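PDB 4MYN: formiminoglutamase from Trypanosoma cruzi, which hydrolyses N-formimino-L-glutamate to L-glutamate and formamide as an arginase-like manganese metalloenzyme of histidine breakdown. Local coordinates for residues A[123-128]-A[164-169]. The protein carries 2 engineered substitutions. Residues are numbered along the deposited sequence; the frame is centred on the assembly and turned at random.
Sequences DQSAPN and TPFRQL
Ala126 and Pro165 bring the backbones of 123-128 and 164-169 closest, their CA atoms 4.6 Å apart, near the first turns of helices 125-135 and 165-170. No hydrogen bond crosses between the segments; each turn is held by its own backbone, Thr164 O for instance accepting from both Arg167 N and Gln168 N. The contact is therefore made by packing. Pro165 lies against the 3-10 turn leading into the first helix and against the helix start, its CB 3.8 Å from Ala126 N and its CG 3.9 Å from Asp123 CA. One helix turn further on, Leu169 sets its two methyls against the backbone oxygens of consecutive residues: CD1 comes to 3.3 Å from Ser125 O and CD2 to 3.3 Å from Ala126 O.

In the parallel α/β fold of the arginase family, these helices follow strands 114-119 and 141-145, beside the manganese pair. Phe166 belongs to the second shell: its ring meets His122, a manganese ligand at an engineered position, edge-to-face, and touches the ligand Asp150. Across the contact its CZ meets Ser125 CB obliquely at 3.8 Å. With chi1 at -66°, Ser125 OG sits beside its own backbone N, where it hydrogen-bonds to Asp278 and Ser234. In Gln168, chi1 of 53° places CG between the backbone N and the carbonyl carbon, and the extended chain then lays the amide carbon CD 3.4 Å from Ala126 CB.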
ATOM      1  N   ASP A 123     -13.724 -22.750  -2.257  1.00 29.40           N
ATOM      2  CA  ASP A 123     -14.685 -23.850  -2.413  1.00 31.73           C
ATOM      3  C   ASP A 123     -15.162 -24.426  -1.068  1.00 31.47           C
ATOM      4  O   ASP A 123     -16.238 -25.029  -1.000  1.00 32.89           O
ATOM      5  CB  ASP A 123     -14.146 -24.961  -3.322  1.00 32.23           C
ATOM      6  CG  ASP A 123     -12.710 -25.338  -3.011  1.00 41.12           C
ATOM      7  OD1 ASP A 123     -11.795 -24.511  -3.289  1.00 41.98           O
ATOM      8  OD2 ASP A 123     -12.493 -26.470  -2.508  1.00 41.36           O
ATOM      9  N   GLN A 124     -14.368 -24.243  -0.016  1.00 29.20           N
ATOM     10  CA  GLN A 124     -14.736 -24.684   1.329  1.00 28.33           C
ATOM     11  C   GLN A 124     -16.060 -24.091   1.809  1.00 31.25           C
ATOM     12  O   GLN A 124     -16.704 -24.643   2.711  1.00 32.09           O
ATOM     13  CB  GLN A 124     -13.632 -24.371   2.355  1.00 30.09           C
ATOM     14  CG  GLN A 124     -13.318 -22.859   2.548  1.00 28.63           C
ATOM     15  CD  GLN A 124     -12.738 -22.552   3.904  1.00 32.87           C
ATOM     16  OE1 GLN A 124     -13.024 -23.251   4.877  1.00 35.24           O
ATOM     17  NE2 GLN A 124     -11.942 -21.478   3.997  1.00 26.35           N
ATOM     18  N   SER A 125     -16.465 -22.969   1.221  1.00 28.99           N
ATOM     19  CA  SER A 125     -17.668 -22.285   1.688  1.00 31.32           C
ATOM     20  C   SER A 125     -18.959 -23.034   1.363  1.00 32.50           C
ATOM     21  O   SER A 125     -19.980 -22.814   2.017  1.00 29.28           O
ATOM     22  CB  SER A 125     -17.715 -20.857   1.162  1.00 32.18           C
ATOM     23  OG  SER A 125     -16.652 -20.129   1.745  1.00 30.98           O
ATOM     24  N   ALA A 126     -18.908 -23.911   0.363  1.00 30.60           N
ATOM     25  CA  ALA A 126     -20.067 -24.753   0.047  1.00 35.10           C
ATOM     26  C   ALA A 126     -20.417 -25.712   1.189  1.00 32.91           C
ATOM     27  O   ALA A 126     -21.549 -25.668   1.703  1.00 32.57           O
ATOM     28  CB  ALA A 126     -19.876 -25.488  -1.272  1.00 34.47           C
ATOM     29  N   PRO A 127     -19.454 -26.565   1.617  1.00 32.50           N
ATOM     30  CA  PRO A 127     -19.694 -27.451   2.768  1.00 31.90           C
ATOM     31  C   PRO A 127     -19.962 -26.685   4.052  1.00 34.59           C
ATOM     32  O   PRO A 127     -20.809 -27.083   4.842  1.00 32.56           O
ATOM     33  CB  PRO A 127     -18.381 -28.227   2.935  1.00 32.21           C
ATOM     34  CG  PRO A 127     -17.532 -27.902   1.748  1.00 32.79           C
ATOM     35  CD  PRO A 127     -18.143 -26.790   0.976  1.00 31.87           C
ATOM     36  N   ASN A 128     -19.216 -25.607   4.285  1.00 32.80           N
ATOM     37  CA  ASN A 128     -19.457 -24.808   5.473  1.00 33.44           C
ATOM     38  C   ASN A 128     -20.896 -24.285   5.503  1.00 31.02           C
ATOM     39  O   ASN A 128     -21.568 -24.339   6.531  1.00 34.00           O
ATOM     40  CB  ASN A 128     -18.431 -23.668   5.571  1.00 31.10           C
ATOM     41  CG  ASN A 128     -17.037 -24.173   5.917  1.00 34.14           C
ATOM     42  OD1 ASN A 128     -16.865 -25.311   6.351  1.00 30.94           O
ATOM     43  ND2 ASN A 128     -16.032 -23.322   5.730  1.00 32.31           N
ATOM     44  N   THR A 164     -17.477 -21.523  -7.479  1.00 40.17           N
ATOM     45  CA  THR A 164     -18.862 -21.997  -7.466  1.00 41.48           C
ATOM     46  C   THR A 164     -19.597 -22.033  -6.120  1.00 38.82           C
ATOM     47  O   THR A 164     -20.794 -22.295  -6.105  1.00 37.72           O
ATOM     48  CB  THR A 164     -18.971 -23.409  -8.057  1.00 40.27           C
ATOM     49  OG1 THR A 164     -18.337 -24.341  -7.174  1.00 39.24           O
ATOM     50  CG2 THR A 164     -18.307 -23.465  -9.430  1.00 46.63           C
ATOM     51  N   PRO A 165     -18.909 -21.754  -4.998  1.00 37.16           N
ATOM     52  CA  PRO A 165     -19.521 -22.101  -3.705  1.00 35.45           C
ATOM     53  C   PRO A 165     -20.883 -21.465  -3.444  1.00 38.26           C
ATOM     54  O   PRO A 165     -21.718 -22.068  -2.757  1.00 34.58           O
ATOM     55  CB  PRO A 165     -18.520 -21.575  -2.664  1.00 37.74           C
ATOM     56  CG  PRO A 165     -17.335 -21.098  -3.416  1.00 36.17           C
ATOM     57  CD  PRO A 165     -17.706 -20.915  -4.842  1.00 39.43           C
ATOM     58  N   PHE A 166     -21.105 -20.259  -3.952  1.00 34.81           N
ATOM     59  CA  PHE A 166     -22.360 -19.571  -3.650  1.00 32.58           C
ATOM     60  C   PHE A 166     -23.432 -19.817  -4.696  1.00 37.10           C
ATOM     61  O   PHE A 166     -24.592 -19.478  -4.498  1.00 38.86           O
ATOM     62  CB  PHE A 166     -22.113 -18.093  -3.339  1.00 34.20           C
ATOM     63  CG  PHE A 166     -21.185 -17.912  -2.184  1.00 30.72           C
ATOM     64  CD1 PHE A 166     -21.644 -18.053  -0.884  1.00 32.35           C
ATOM     65  CD2 PHE A 166     -19.830 -17.720  -2.396  1.00 32.07           C
ATOM     66  CE1 PHE A 166     -20.771 -17.944   0.188  1.00 32.58           C
ATOM     67  CE2 PHE A 166     -18.954 -17.609  -1.327  1.00 29.63           C
ATOM     68  CZ  PHE A 166     -19.426 -17.717  -0.037  1.00 31.87           C
ATOM     69  N   ARG A 167     -23.044 -20.450  -5.795  1.00 33.04           N
ATOM     70  CA  ARG A 167     -24.032 -20.954  -6.732  1.00 38.60           C
ATOM     71  C   ARG A 167     -24.702 -22.160  -6.088  1.00 39.06           C
ATOM     72  O   ARG A 167     -25.916 -22.313  -6.157  1.00 40.77           O
ATOM     73  CB  ARG A 167     -23.395 -21.336  -8.071  1.00 39.05           C
ATOM     74  CG  ARG A 167     -24.402 -21.697  -9.161  1.00 46.41           C
ATOM     75  CD  ARG A 167     -23.771 -21.610 -10.551  1.00 47.26           C
ATOM     76  NE  ARG A 167     -24.777 -21.563 -11.607  1.00 54.19           N
ATOM     77  CZ  ARG A 167     -25.027 -20.500 -12.366  1.00 53.12           C
ATOM     78  NH1 ARG A 167     -24.330 -19.384 -12.205  1.00 45.18           N
ATOM     79  NH2 ARG A 167     -25.968 -20.558 -13.301  1.00 57.59           N
ATOM     80  N   GLN A 168     -23.915 -23.005  -5.431  1.00 38.48           N
ATOM     81  CA  GLN A 168     -24.493 -24.203  -4.830  1.00 44.81           C
ATOM     82  C   GLN A 168     -25.223 -23.933  -3.512  1.00 44.20           C
ATOM     83  O   GLN A 168     -26.072 -24.725  -3.103  1.00 43.95           O
ATOM     84  CB  GLN A 168     -23.490 -25.372  -4.737  1.00 49.36           C
ATOM     85  CG  GLN A 168     -22.172 -25.084  -4.057  1.00 47.13           C
ATOM     86  CD  GLN A 168     -21.105 -26.140  -4.360  1.00 43.82           C
ATOM     87  OE1 GLN A 168     -20.075 -25.839  -4.972  1.00 49.98           O
ATOM     88  NE2 GLN A 168     -21.341 -27.371  -3.923  1.00 39.95           N
ATOM     89  N   LEU A 169     -24.916 -22.817  -2.856  1.00 36.16           N
ATOM     90  CA  LEU A 169     -25.686 -22.435  -1.676  1.00 36.71           C
ATOM     91  C   LEU A 169     -27.006 -21.724  -2.055  1.00 36.41           C
ATOM     92  O   LEU A 169     -28.035 -21.922  -1.411  1.00 42.32           O
ATOM     93  CB  LEU A 169     -24.837 -21.631  -0.682  1.00 41.74           C
ATOM     94  CG  LEU A 169     -23.606 -22.374  -0.125  1.00 39.49           C
ATOM     95  CD1 LEU A 169     -22.734 -21.463   0.749  1.00 38.80           C
ATOM     96  CD2 LEU A 169     -23.974 -23.665   0.638  1.00 35.44           C
TER